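Local coordinates for protein extracellular ligand-binding receptor (PDB 4ZPJ) that probably binds a small ligand outside the cytoplasm as the substrate-binding component of an ABC transporter, and binds zinc ions, at residues 177-182 with 390-396; 310-315 with 408-414; 96-100 with 111-115. All blocks are in the same frame, centred on the assembly; numbering follows the deposited sequence.

Interaction 3 closes first along the chain. It joins strand 92-100 to helix 105-117 over a short loop in the N-terminal lobe. It finishes before the others open, and its nearest atoms lie about 20 Å from interaction 1 and about 23 Å from interaction 2. Interaction 1 then opens at 177-182, where the chain enters helix 180-188, and interaction 2 opens at 310-315, after strand 304-307. They close in the same order, at 390-396 and 408-414, so their segments alternate and the two loops cross. Both end on neighbouring antiparallel strands of one sheet. There they touch directly, with Leu396 O 2.7 Å from Val412 N.

Interaction 1: 177-182 with 390-396; sequences QYDAPA and PVTTILL
Ile394 packs its side chain against Tyr178 and Pro181. Its CD1 is 3.8 Å from Tyr178 CB. Its CG2 is 3.5 Å from Tyr178 O and 3.9 Å from Pro181 CG. The fold is that of a periplasmic binding protein. Here the chain has left strand 168-170 of the first sheet and starts helix 180-188 beside strand 390-401, a passage consistent with the hinge region of this family. Residues 177-179 are helical in their backbone angles but lack the regular helical hydrogen bonds. Ala182 N bonds to Asp179 O at 2.9 Å. Residues 390-396 are extended. The CA atoms pair Tyr178 with Ile394 at 5.9 Å and Ala182 with Leu396 at 6.9 Å. Ile394 is m, m. Tyr178 takes chi1 p, which leads its ring away from the strand to an edge-to-face contact with Phe173. Near the start of the helix, Leu396 CD2 sits 3.9 Å from Ala182 CA and 4.0 Å from Ala182 CB. All touching residues are buried. Asp179 has its CA-to-CB bond away from the strand; its carboxylate is hydrogen-bonded to Ser284 OG and Gly285 N. Gln177 is stretched out, t, t, and crosses to the start of the strand. Its OE1 accepts from Ala174 N, while NE2 donates to Phe418 O and to Pro390 O. The bond from Gln177 NE2 to Pro390 O is 2.9 Å, with an N-H...O angle of 145°.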
ATOM      1  N   GLN A 177      -7.987   1.117  -1.617  1.00 35.61           N
ATOM      2  CA  GLN A 177      -8.081   0.367  -2.893  1.00 32.92           C
ATOM      3  C   GLN A 177      -7.948  -1.154  -2.698  1.00 33.41           C
ATOM      4  O   GLN A 177      -8.520  -1.897  -3.456  1.00 33.31           O
ATOM      5  CB  GLN A 177      -7.019   0.899  -3.888  1.00 34.71           C
ATOM      6  CG  GLN A 177      -6.957   0.239  -5.253  1.00 36.94           C
ATOM      7  CD  GLN A 177      -5.957   0.871  -6.225  1.00 37.68           C
ATOM      8  OE1 GLN A 177      -5.306   1.816  -5.877  1.00 41.24           O
ATOM      9  NE2 GLN A 177      -5.840   0.320  -7.453  1.00 36.24           N
ATOM     10  N   TYR A 178      -7.178  -1.618  -1.710  1.00 33.01           N
ATOM     11  CA  TYR A 178      -7.047  -3.038  -1.495  1.00 35.29           C
ATOM     12  C   TYR A 178      -8.077  -3.578  -0.495  1.00 36.34           C
ATOM     13  O   TYR A 178      -8.349  -4.767  -0.492  1.00 35.84           O
ATOM     14  CB  TYR A 178      -5.595  -3.458  -1.167  1.00 36.42           C
ATOM     15  CG  TYR A 178      -5.012  -2.847   0.016  1.00 35.31           C
ATOM     16  CD1 TYR A 178      -5.385  -3.294   1.281  1.00 38.95           C
ATOM     17  CD2 TYR A 178      -4.082  -1.805  -0.082  1.00 36.26           C
ATOM     18  CE1 TYR A 178      -4.886  -2.696   2.416  1.00 40.00           C
ATOM     19  CE2 TYR A 178      -3.574  -1.220   1.049  1.00 36.48           C
ATOM     20  CZ  TYR A 178      -3.985  -1.684   2.305  1.00 38.35           C
ATOM     21  OH  TYR A 178      -3.522  -1.189   3.481  1.00 45.42           O
ATOM     22  N   ASP A 179      -8.710  -2.689   0.271  1.00 36.24           N
ATOM     23  CA  ASP A 179      -9.818  -3.062   1.122  1.00 35.19           C
ATOM     24  C   ASP A 179     -11.209  -3.051   0.463  1.00 34.19           C
ATOM     25  O   ASP A 179     -12.097  -3.794   0.874  1.00 36.20           O
ATOM     26  CB  ASP A 179      -9.793  -2.201   2.397  1.00 35.52           C
ATOM     27  CG  ASP A 179      -8.572  -2.522   3.264  1.00 39.20           C
ATOM     28  OD1 ASP A 179      -8.232  -3.754   3.308  1.00 37.66           O
ATOM     29  OD2 ASP A 179      -7.942  -1.583   3.868  1.00 36.81           O
ATOM     30  N   ALA A 180     -11.423  -2.226  -0.535  1.00 34.55           N
ATOM     31  CA  ALA A 180     -12.737  -2.087  -1.104  1.00 35.16           C
ATOM     32  C   ALA A 180     -13.270  -3.415  -1.655  1.00 35.25           C
ATOM     33  O   ALA A 180     -14.430  -3.706  -1.454  1.00 40.10           O
ATOM     34  CB  ALA A 180     -12.688  -1.062  -2.194  1.00 36.89           C
ATOM     35  N   PRO A 181     -12.432  -4.252  -2.288  1.00 34.44           N
ATOM     36  CA  PRO A 181     -12.998  -5.566  -2.781  1.00 36.04           C
ATOM     37  C   PRO A 181     -13.491  -6.481  -1.682  1.00 35.01           C
ATOM     38  O   PRO A 181     -14.336  -7.362  -1.934  1.00 34.67           O
ATOM     39  CB  PRO A 181     -11.814  -6.212  -3.546  1.00 33.56           C
ATOM     40  CG  PRO A 181     -10.985  -5.012  -3.962  1.00 33.77           C
ATOM     41  CD  PRO A 181     -11.028  -4.104  -2.730  1.00 34.88           C
ATOM     42  N   ALA A 182     -13.026  -6.240  -0.459  1.00 30.90           N
ATOM     43  CA  ALA A 182     -13.510  -7.012   0.678  1.00 31.52           C
ATOM     44  C   ALA A 182     -14.934  -6.686   0.986  1.00 32.60           C
ATOM     45  O   ALA A 182     -15.647  -7.498   1.574  1.00 39.11           O
ATOM     46  CB  ALA A 182     -12.621  -6.803   1.916  1.00 32.82           C
ATOM     47  N   PRO A 390      -2.517   2.639  -9.860  1.00 34.78           N
ATOM     48  CA  PRO A 390      -2.397   1.235 -10.210  1.00 34.22           C
ATOM     49  C   PRO A 390      -3.659   0.586 -10.661  1.00 34.20           C
ATOM     50  O   PRO A 390      -4.695   0.851 -10.108  1.00 37.74           O
ATOM     51  CB  PRO A 390      -2.010   0.583  -8.883  1.00 34.55           C
ATOM     52  CG  PRO A 390      -1.470   1.642  -8.056  1.00 34.32           C
ATOM     53  CD  PRO A 390      -2.313   2.842  -8.415  1.00 34.85           C
ATOM     54  N   VAL A 391      -3.552  -0.242 -11.684  1.00 35.85           N
ATOM     55  CA  VAL A 391      -4.592  -1.128 -12.131  1.00 36.90           C
ATOM     56  C   VAL A 391      -3.954  -2.521 -11.901  1.00 37.91           C
ATOM     57  O   VAL A 391      -3.037  -2.932 -12.596  1.00 40.95           O
ATOM     58  CB  VAL A 391      -4.923  -0.937 -13.610  1.00 38.53           C
ATOM     59  CG1 VAL A 391      -5.950  -1.959 -14.086  1.00 38.57           C
ATOM     60  CG2 VAL A 391      -5.480   0.450 -13.868  1.00 37.54           C
ATOM     61  N   THR A 392      -4.419  -3.225 -10.888  1.00 38.92           N
ATOM     62  CA  THR A 392      -3.683  -4.359 -10.348  1.00 38.04           C
ATOM     63  C   THR A 392      -4.597  -5.432  -9.734  1.00 36.46           C
ATOM     64  O   THR A 392      -5.824  -5.260  -9.599  1.00 37.19           O
ATOM     65  CB  THR A 392      -2.698  -3.800  -9.318  1.00 39.19           C
ATOM     66  OG1 THR A 392      -1.690  -4.764  -9.066  1.00 42.91           O
ATOM     67  CG2 THR A 392      -3.415  -3.266  -7.967  1.00 38.23           C
ATOM     68  N   THR A 393      -4.002  -6.557  -9.356  1.00 34.11           N
ATOM     69  CA  THR A 393      -4.744  -7.690  -8.854  1.00 31.01           C
ATOM     70  C   THR A 393      -4.784  -7.513  -7.330  1.00 32.79           C
ATOM     71  O   THR A 393      -3.747  -7.353  -6.717  1.00 35.46           O
ATOM     72  CB  THR A 393      -4.085  -9.011  -9.314  1.00 31.59           C
ATOM     73  OG1 THR A 393      -4.201  -9.141 -10.747  1.00 39.61           O
ATOM     74  CG2 THR A 393      -4.722 -10.252  -8.662  1.00 28.97           C
ATOM     75  N   ILE A 394      -5.970  -7.461  -6.736  1.00 30.78           N
ATOM     76  CA  ILE A 394      -6.090  -7.410  -5.291  1.00 30.82           C
ATOM     77  C   ILE A 394      -6.345  -8.839  -4.780  1.00 31.62           C
ATOM     78  O   ILE A 394      -7.120  -9.544  -5.394  1.00 30.74           O
ATOM     79  CB  ILE A 394      -7.247  -6.513  -4.859  1.00 32.50           C
ATOM     80  CG1 ILE A 394      -7.040  -5.089  -5.391  1.00 33.03           C
ATOM     81  CG2 ILE A 394      -7.434  -6.539  -3.339  1.00 33.10           C
ATOM     82  CD1 ILE A 394      -5.755  -4.422  -4.889  1.00 34.35           C
ATOM     83  N   LEU A 395      -5.697  -9.228  -3.658  1.00 30.69           N
ATOM     84  CA  LEU A 395      -5.783 -10.560  -3.089  1.00 32.04           C
ATOM     85  C   LEU A 395      -6.697 -10.517  -1.923  1.00 32.96           C
ATOM     86  O   LEU A 395      -6.528  -9.686  -1.047  1.00 36.22           O
ATOM     87  CB  LEU A 395      -4.415 -11.093  -2.647  1.00 32.46           C
ATOM     88  CG  LEU A 395      -3.401 -11.031  -3.818  1.00 34.29           C
ATOM     89  CD1 LEU A 395      -1.958 -11.220  -3.390  1.00 35.08           C
ATOM     90  CD2 LEU A 395      -3.684 -11.915  -4.997  1.00 32.96           C
ATOM     91  N   LEU A 396      -7.717 -11.363  -1.936  1.00 35.53           N
ATOM     92  CA  LEU A 396      -8.511 -11.590  -0.750  1.00 38.27           C
ATOM     93  C   LEU A 396      -7.923 -12.746   0.043  1.00 37.61           C
ATOM     94  O   LEU A 396      -7.858 -13.859  -0.456  1.00 35.89           O
ATOM     95  CB  LEU A 396      -9.928 -11.982  -1.088  1.00 43.13           C
ATOM     96  CG  LEU A 396     -10.997 -10.927  -1.209  1.00 53.01           C
ATOM     97  CD1 LEU A 396     -12.274 -11.718  -1.148  1.00 58.95           C
ATOM     98  CD2 LEU A 396     -11.030  -9.867  -0.120  1.00 51.17           C
TER

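Interaction 2: 310-315 with 408-414; sequences TAYNDT and ANIVVDR
Residues 310-313 form a type I beta turn, closed by Asn313 N to Thr310 O at 3.1 Å. Asp314 centres an inverse gamma turn, and Thr315 is the N-cap of helix 316-328. Residues 408-414 are a strand with a classic beta bulge: Val412 and Asp413 face Leu396. The CA pairs are Thr310-Asn409 (6.1 Å), Tyr312-Ile410 (6.0 Å) and Asn313-Val411 (6.2 Å). Thr310 (t) OG1 accepts from Tyr312 N at 3.2 Å, which makes an ST turn, and donates to Asn409 O at 2.7 Å. Water 1 joins Thr310 OG1 to Asn409 N, and water 2 joins Tyr312 O to Val411 N. Tyr312 (m) takes Ala408 CB over one ring face, a CH-pi contact 3.7 Å from the centroid. Its CB is 3.9 Å from Ile410 CD1. Arg414 (chi1 m, chi2 t, chi3 t) reaches back; its NH2 donates to Asn313 OD1 and Asp314 OD1, each at 2.7 Å, the second a salt bridge. Both oxygens meet the guanidinium edge near its plane. Water 3 joins Asn313 ND2 to Arg414 NE, the latter bond weak. No direct backbone-to-backbone bond joins the segments, so side-chain and water-mediated bonds fasten the loop between strand 304-307 and helix 316-328 to strand 407-418.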
ATOM      1  N   THR A 310       0.623 -10.944  -0.370  1.00 31.88           N
ATOM      2  CA  THR A 310       1.062 -11.822   0.700  1.00 32.26           C
ATOM      3  C   THR A 310       2.114 -12.725   0.092  1.00 33.32           C
ATOM      4  O   THR A 310       1.947 -13.163  -1.035  1.00 33.62           O
ATOM      5  CB  THR A 310      -0.096 -12.717   1.206  1.00 32.85           C
ATOM      6  OG1 THR A 310       0.394 -13.737   2.051  1.00 31.82           O
ATOM      7  CG2 THR A 310      -0.912 -13.379   0.001  1.00 32.44           C
ATOM      8  N   ALA A 311       3.170 -13.008   0.880  1.00 33.38           N
ATOM      9  CA  ALA A 311       4.214 -13.938   0.579  1.00 33.49           C
ATOM     10  C   ALA A 311       3.755 -15.394   0.319  1.00 35.95           C
ATOM     11  O   ALA A 311       4.499 -16.220  -0.294  1.00 37.76           O
ATOM     12  CB  ALA A 311       5.246 -13.862   1.678  1.00 33.08           C
ATOM     13  N   TYR A 312       2.526 -15.716   0.713  1.00 35.48           N
ATOM     14  CA  TYR A 312       1.971 -17.062   0.442  1.00 37.10           C
ATOM     15  C   TYR A 312       1.196 -17.151  -0.860  1.00 38.89           C
ATOM     16  O   TYR A 312       0.476 -18.127  -1.071  1.00 38.47           O
ATOM     17  CB  TYR A 312       1.127 -17.566   1.629  1.00 38.66           C
ATOM     18  CG  TYR A 312       2.024 -17.727   2.865  1.00 41.79           C
ATOM     19  CD1 TYR A 312       2.746 -18.930   3.120  1.00 42.18           C
ATOM     20  CD2 TYR A 312       2.287 -16.639   3.663  1.00 40.99           C
ATOM     21  CE1 TYR A 312       3.622 -19.016   4.205  1.00 42.79           C
ATOM     22  CE2 TYR A 312       3.148 -16.718   4.750  1.00 43.46           C
ATOM     23  CZ  TYR A 312       3.824 -17.898   5.010  1.00 43.03           C
ATOM     24  OH  TYR A 312       4.668 -17.886   6.084  1.00 44.72           O
ATOM     25  N   ASN A 313       1.348 -16.167  -1.752  1.00 36.19           N
ATOM     26  CA  ASN A 313       0.610 -16.213  -2.986  1.00 36.37           C
ATOM     27  C   ASN A 313       1.186 -17.375  -3.799  1.00 40.07           C
ATOM     28  O   ASN A 313       2.404 -17.584  -3.800  1.00 36.47           O
ATOM     29  CB  ASN A 313       0.711 -14.889  -3.717  1.00 34.92           C
ATOM     30  CG  ASN A 313      -0.271 -14.757  -4.850  1.00 33.13           C
ATOM     31  OD1 ASN A 313      -1.287 -15.443  -4.901  1.00 34.26           O
ATOM     32  ND2 ASN A 313       0.044 -13.887  -5.786  1.00 33.28           N
ATOM     33  N   ASP A 314       0.322 -18.140  -4.467  1.00 36.09           N
ATOM     34  CA  ASP A 314       0.766 -19.419  -5.006  1.00 38.06           C
ATOM     35  C   ASP A 314       1.059 -19.268  -6.478  1.00 39.60           C
ATOM     36  O   ASP A 314       0.567 -20.026  -7.299  1.00 43.11           O
ATOM     37  CB  ASP A 314      -0.271 -20.569  -4.732  1.00 38.14           C
ATOM     38  CG  ASP A 314      -1.687 -20.315  -5.360  1.00 38.89           C
ATOM     39  OD1 ASP A 314      -1.998 -19.113  -5.628  1.00 37.78           O
ATOM     40  OD2 ASP A 314      -2.535 -21.289  -5.506  1.00 39.75           O
ATOM     41  N   THR A 315       1.866 -18.279  -6.831  1.00 40.72           N
ATOM     42  CA  THR A 315       2.212 -18.047  -8.228  1.00 36.28           C
ATOM     43  C   THR A 315       3.682 -18.058  -8.341  1.00 38.26           C
ATOM     44  O   THR A 315       4.377 -17.727  -7.369  1.00 38.01           O
ATOM     45  CB  THR A 315       1.725 -16.690  -8.743  1.00 39.39           C
ATOM     46  OG1 THR A 315       2.406 -15.613  -8.068  1.00 34.87           O
ATOM     47  CG2 THR A 315       0.161 -16.573  -8.594  1.00 38.43           C
ATOM     48  N   ALA A 408      -0.091 -16.966   8.683  1.00 39.28           N
ATOM     49  CA  ALA A 408       0.103 -16.721   7.250  1.00 39.83           C
ATOM     50  C   ALA A 408      -1.152 -16.091   6.705  1.00 38.49           C
ATOM     51  O   ALA A 408      -2.217 -16.565   7.001  1.00 37.57           O
ATOM     52  CB  ALA A 408       0.323 -18.078   6.533  1.00 38.45           C
ATOM     53  N   ASN A 409      -1.038 -15.105   5.836  1.00 37.85           N
ATOM     54  CA  ASN A 409      -2.198 -14.675   5.020  1.00 37.20           C
ATOM     55  C   ASN A 409      -2.347 -15.513   3.759  1.00 36.24           C
ATOM     56  O   ASN A 409      -1.500 -15.434   2.866  1.00 37.13           O
ATOM     57  CB  ASN A 409      -2.051 -13.223   4.618  1.00 40.38           C
ATOM     58  CG  ASN A 409      -2.387 -12.298   5.749  1.00 45.04           C
ATOM     59  OD1 ASN A 409      -3.542 -12.203   6.161  1.00 50.72           O
ATOM     60  ND2 ASN A 409      -1.403 -11.626   6.247  1.00 47.67           N
ATOM     61  N   ILE A 410      -3.403 -16.314   3.705  1.00 33.91           N
ATOM     62  CA  ILE A 410      -3.605 -17.263   2.625  1.00 35.81           C
ATOM     63  C   ILE A 410      -4.619 -16.694   1.631  1.00 35.14           C
ATOM     64  O   ILE A 410      -5.677 -16.141   2.028  1.00 35.08           O
ATOM     65  CB  ILE A 410      -4.045 -18.631   3.181  1.00 36.60           C
ATOM     66  CG1 ILE A 410      -2.989 -19.169   4.157  1.00 35.89           C
ATOM     67  CG2 ILE A 410      -4.324 -19.635   2.049  1.00 37.67           C
ATOM     68  CD1 ILE A 410      -1.647 -19.556   3.562  1.00 34.87           C
ATOM     69  N   VAL A 411      -4.301 -16.801   0.345  1.00 34.78           N
ATOM     70  CA  VAL A 411      -5.160 -16.234  -0.684  1.00 35.38           C
ATOM     71  C   VAL A 411      -6.384 -17.100  -0.941  1.00 35.48           C
ATOM     72  O   VAL A 411      -6.243 -18.277  -1.245  1.00 34.93           O
ATOM     73  CB  VAL A 411      -4.409 -16.033  -1.991  1.00 39.14           C
ATOM     74  CG1 VAL A 411      -5.342 -15.526  -3.084  1.00 40.52           C
ATOM     75  CG2 VAL A 411      -3.277 -15.036  -1.788  1.00 38.15           C
ATOM     76  N   VAL A 412      -7.582 -16.525  -0.800  1.00 33.97           N
ATOM     77  CA  VAL A 412      -8.816 -17.279  -1.091  1.00 35.67           C
ATOM     78  C   VAL A 412      -9.445 -16.901  -2.425  1.00 36.11           C
ATOM     79  O   VAL A 412     -10.140 -17.727  -3.048  1.00 36.37           O
ATOM     80  CB  VAL A 412      -9.860 -17.262   0.054  1.00 40.18           C
ATOM     81  CG1 VAL A 412      -9.264 -17.770   1.361  1.00 40.90           C
ATOM     82  CG2 VAL A 412     -10.425 -15.903   0.323  1.00 43.12           C
ATOM     83  N   ASP A 413      -9.145 -15.701  -2.902  1.00 33.47           N
ATOM     84  CA  ASP A 413      -9.744 -15.169  -4.082  1.00 35.20           C
ATOM     85  C   ASP A 413      -8.945 -13.968  -4.591  1.00 35.49           C
ATOM     86  O   ASP A 413      -8.190 -13.309  -3.824  1.00 30.49           O
ATOM     87  CB  ASP A 413     -11.163 -14.723  -3.799  1.00 43.32           C
ATOM     88  CG  ASP A 413     -12.076 -14.841  -5.001  1.00 46.55           C
ATOM     89  OD1 ASP A 413     -11.673 -15.329  -6.078  1.00 49.97           O
ATOM     90  OD2 ASP A 413     -13.253 -14.481  -4.831  1.00 70.49           O
ATOM     91  N   ARG A 414      -9.063 -13.751  -5.901  1.00 34.37           N
ATOM     92  CA  ARG A 414      -8.348 -12.711  -6.590  1.00 35.30           C
ATOM     93  C   ARG A 414      -9.303 -11.811  -7.330  1.00 34.54           C
ATOM     94  O   ARG A 414     -10.253 -12.300  -7.925  1.00 33.84           O
ATOM     95  CB  ARG A 414      -7.476 -13.342  -7.578  1.00 39.93           C
ATOM     96  CG  ARG A 414      -6.168 -13.837  -7.027  1.00 41.94           C
ATOM     97  CD  ARG A 414      -5.283 -14.405  -8.153  1.00 37.58           C
ATOM     98  NE  ARG A 414      -4.223 -15.050  -7.416  1.00 38.96           N
ATOM     99  CZ  ARG A 414      -4.114 -16.342  -7.175  1.00 40.12           C
ATOM    100  NH1 ARG A 414      -4.962 -17.235  -7.726  1.00 39.54           N
ATOM    101  NH2 ARG A 414      -3.070 -16.740  -6.457  1.00 39.77           N
TER
HETATM  102  O   HOH W   1       1.184 -13.453   4.995  1.00 48.93           O
HETATM  103  O   HOH W   2      -2.058 -18.292  -0.749  1.00 35.60           O
HETATM  104  O   HOH W   3      -1.647 -13.418  -7.992  1.00 37.23           O

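Interaction 3: 96-100 with 111-115; sequences LIIED and KTRQL. With ZN (zinc ion), chain H.
Strand 92-100 and helix 105-117 belong to a beta-alpha-beta crossover in the N-terminal lobe of this periplasmic binding protein. The axes of 96-100 and 111-115 approach to 9.2 Å and run nearly antiparallel, at 162°. CA atoms are nearest at Glu99 and Lys111, 6.3 Å, and at Ile97 and Leu115, 7.7 Å. Glu99 (m, m) is the hub. Its OE1 takes a hydrogen bond and salt bridge from Lys111 NZ at 2.6 Å. Its OE2 takes a weak bond from Gln114 NE2, also 2.6 Å. Glu99 also binds the zinc ion bidentately, OE1 at 2.6 Å and OE2 at 2.3 Å. Waters 4 and 5 are also modelled as ligands, at 2.4 and 1.6 Å from the zinc; the second distance is unusually short. Water 4 also donates to Ile98 O at 3.1 Å. Lys111 NZ gives a second bond to Asp100 O at 3.2 Å, an acceptor shared with Gln107. The CA-to-CB bond of Asp100 points away from the helix; OD1 accepts from Ala102 N and Leu63 N, and OD2 is hydrogen-bonded to Ser64 OG. Gln114 NE2 has another weak bond, to Asp119. Below this polar layer, Leu115 CD2 is 3.6 Å from both Ile97 CG2 and Glu99 CG. The strand pairs in parallel with strand 55-61. Ile98 turns to the other sheet face, onto Leu75 of helix 68-84, while Thr112 packs on helix 130-142.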
ATOM      1  N   LEU A  96      21.437   5.548  -7.221  1.00 49.46           N
ATOM      2  CA  LEU A  96      20.425   5.985  -6.297  1.00 48.38           C
ATOM      3  C   LEU A  96      20.934   7.026  -5.330  1.00 46.64           C
ATOM      4  O   LEU A  96      21.906   6.803  -4.665  1.00 49.09           O
ATOM      5  CB  LEU A  96      20.010   4.799  -5.475  1.00 49.03           C
ATOM      6  CG  LEU A  96      19.341   3.707  -6.245  1.00 49.47           C
ATOM      7  CD1 LEU A  96      18.882   2.681  -5.223  1.00 50.21           C
ATOM      8  CD2 LEU A  96      18.194   4.238  -7.063  1.00 48.07           C
ATOM      9  N   ILE A  97      20.266   8.157  -5.265  1.00 46.51           N
ATOM     10  CA  ILE A  97      20.547   9.187  -4.292  1.00 46.53           C
ATOM     11  C   ILE A  97      19.362   9.185  -3.315  1.00 45.25           C
ATOM     12  O   ILE A  97      18.224   9.491  -3.703  1.00 44.53           O
ATOM     13  CB  ILE A  97      20.756  10.580  -4.930  1.00 48.11           C
ATOM     14  CG1 ILE A  97      22.060  10.632  -5.746  1.00 53.43           C
ATOM     15  CG2 ILE A  97      20.935  11.640  -3.830  1.00 48.67           C
ATOM     16  CD1 ILE A  97      21.889  10.267  -7.182  1.00 56.28           C
ATOM     17  N   ILE A  98      19.628   8.781  -2.078  1.00 43.89           N
ATOM     18  CA  ILE A  98      18.598   8.537  -1.096  1.00 43.77           C
ATOM     19  C   ILE A  98      18.576   9.680  -0.089  1.00 44.94           C
ATOM     20  O   ILE A  98      19.598   9.967   0.556  1.00 47.24           O
ATOM     21  CB  ILE A  98      18.785   7.213  -0.312  1.00 45.57           C
ATOM     22  CG1 ILE A  98      18.381   5.965  -1.103  1.00 46.45           C
ATOM     23  CG2 ILE A  98      17.899   7.187   0.942  1.00 44.67           C
ATOM     24  CD1 ILE A  98      19.198   5.667  -2.323  1.00 47.95           C
ATOM     25  N   GLU A  99      17.402  10.298   0.071  1.00 43.59           N
ATOM     26  CA  GLU A  99      17.181  11.294   1.109  1.00 44.37           C
ATOM     27  C   GLU A  99      16.056  10.933   2.065  1.00 45.42           C
ATOM     28  O   GLU A  99      14.927  10.549   1.653  1.00 40.67           O
ATOM     29  CB  GLU A  99      16.907  12.631   0.454  1.00 44.70           C
ATOM     30  CG  GLU A  99      18.129  13.184  -0.270  1.00 46.48           C
ATOM     31  CD  GLU A  99      19.260  13.469   0.662  1.00 48.92           C
ATOM     32  OE1 GLU A  99      18.977  13.615   1.883  1.00 50.69           O
ATOM     33  OE2 GLU A  99      20.431  13.570   0.198  1.00 51.94           O
ATOM     34  N   ASP A 100      16.372  11.061   3.346  1.00 43.97           N
ATOM     35  CA  ASP A 100      15.396  10.841   4.438  1.00 44.95           C
ATOM     36  C   ASP A 100      14.588  12.128   4.694  1.00 45.26           C
ATOM     37  O   ASP A 100      15.177  13.209   4.974  1.00 46.76           O
ATOM     38  CB  ASP A 100      16.164  10.476   5.720  1.00 46.64           C
ATOM     39  CG  ASP A 100      15.263  10.262   6.937  1.00 47.74           C
ATOM     40  OD1 ASP A 100      14.004  10.216   6.814  1.00 44.10           O
ATOM     41  OD2 ASP A 100      15.869  10.124   8.046  1.00 52.87           O
ATOM     42  N   LYS A 111      14.450  18.326   1.119  1.00 48.27           N
ATOM     43  CA  LYS A 111      15.063  17.180   0.459  1.00 49.51           C
ATOM     44  C   LYS A 111      14.731  17.099  -1.026  1.00 47.79           C
ATOM     45  O   LYS A 111      15.606  16.799  -1.824  1.00 47.04           O
ATOM     46  CB  LYS A 111      14.707  15.877   1.194  1.00 48.88           C
ATOM     47  CG  LYS A 111      15.384  15.760   2.577  1.00 53.49           C
ATOM     48  CD  LYS A 111      16.827  16.278   2.583  1.00 53.48           C
ATOM     49  CE  LYS A 111      17.547  15.992   3.890  1.00 56.27           C
ATOM     50  NZ  LYS A 111      17.871  14.564   4.000  1.00 56.06           N
ATOM     51  N   THR A 112      13.480  17.372  -1.379  1.00 46.72           N
ATOM     52  CA  THR A 112      13.033  17.235  -2.744  1.00 47.61           C
ATOM     53  C   THR A 112      13.696  18.321  -3.544  1.00 50.96           C
ATOM     54  O   THR A 112      14.222  18.040  -4.614  1.00 50.76           O
ATOM     55  CB  THR A 112      11.488  17.306  -2.856  1.00 46.85           C
ATOM     56  OG1 THR A 112      10.900  16.182  -2.195  1.00 44.66           O
ATOM     57  CG2 THR A 112      11.035  17.276  -4.282  1.00 47.10           C
ATOM     58  N   ARG A 113      13.746  19.551  -3.008  1.00 53.99           N
ATOM     59  CA  ARG A 113      14.410  20.621  -3.745  1.00 57.95           C
ATOM     60  C   ARG A 113      15.866  20.301  -4.023  1.00 55.02           C
ATOM     61  O   ARG A 113      16.343  20.552  -5.107  1.00 55.61           O
ATOM     62  CB  ARG A 113      14.317  21.970  -3.037  1.00 64.05           C
ATOM     63  CG  ARG A 113      12.978  22.645  -3.288  1.00 69.58           C
ATOM     64  CD  ARG A 113      13.037  24.173  -3.155  1.00 74.06           C
ATOM     65  NE  ARG A 113      12.016  24.793  -4.027  1.00 80.77           N
ATOM     66  CZ  ARG A 113      10.743  25.057  -3.685  1.00 80.37           C
ATOM     67  NH1 ARG A 113      10.279  24.804  -2.462  1.00 77.20           N
ATOM     68  NH2 ARG A 113       9.926  25.606  -4.572  1.00 81.58           N
ATOM     69  N   GLN A 114      16.551  19.736  -3.044  1.00 52.17           N
ATOM     70  CA  GLN A 114      17.941  19.309  -3.213  1.00 55.03           C
ATOM     71  C   GLN A 114      18.155  18.232  -4.322  1.00 51.17           C
ATOM     72  O   GLN A 114      19.041  18.353  -5.140  1.00 50.56           O
ATOM     73  CB  GLN A 114      18.477  18.842  -1.855  1.00 58.63           C
ATOM     74  CG  GLN A 114      19.740  18.018  -1.900  1.00 65.94           C
ATOM     75  CD  GLN A 114      19.959  17.214  -0.628  1.00 74.44           C
ATOM     76  OE1 GLN A 114      19.744  17.709   0.500  1.00 79.85           O
ATOM     77  NE2 GLN A 114      20.414  15.968  -0.801  1.00 75.85           N
ATOM     78  N   LEU A 115      17.321  17.207  -4.359  1.00 48.49           N
ATOM     79  CA  LEU A 115      17.495  16.131  -5.332  1.00 48.27           C
ATOM     80  C   LEU A 115      17.299  16.666  -6.740  1.00 49.25           C
ATOM     81  O   LEU A 115      18.015  16.280  -7.646  1.00 49.10           O
ATOM     82  CB  LEU A 115      16.477  15.018  -5.107  1.00 45.75           C
ATOM     83  CG  LEU A 115      16.531  14.204  -3.831  1.00 45.27           C
ATOM     84  CD1 LEU A 115      15.202  13.438  -3.697  1.00 44.34           C
ATOM     85  CD2 LEU A 115      17.720  13.253  -3.852  1.00 44.96           C
TER
HETATM   86 ZN    ZN H 507      21.515  13.878   2.209  1.00 68.04          ZN
HETATM   87  O   HOH W   4      21.990  11.662   1.485  1.00 56.40           O
HETATM   88  O   HOH W   5      20.947  15.335   2.484  1.00 49.10           O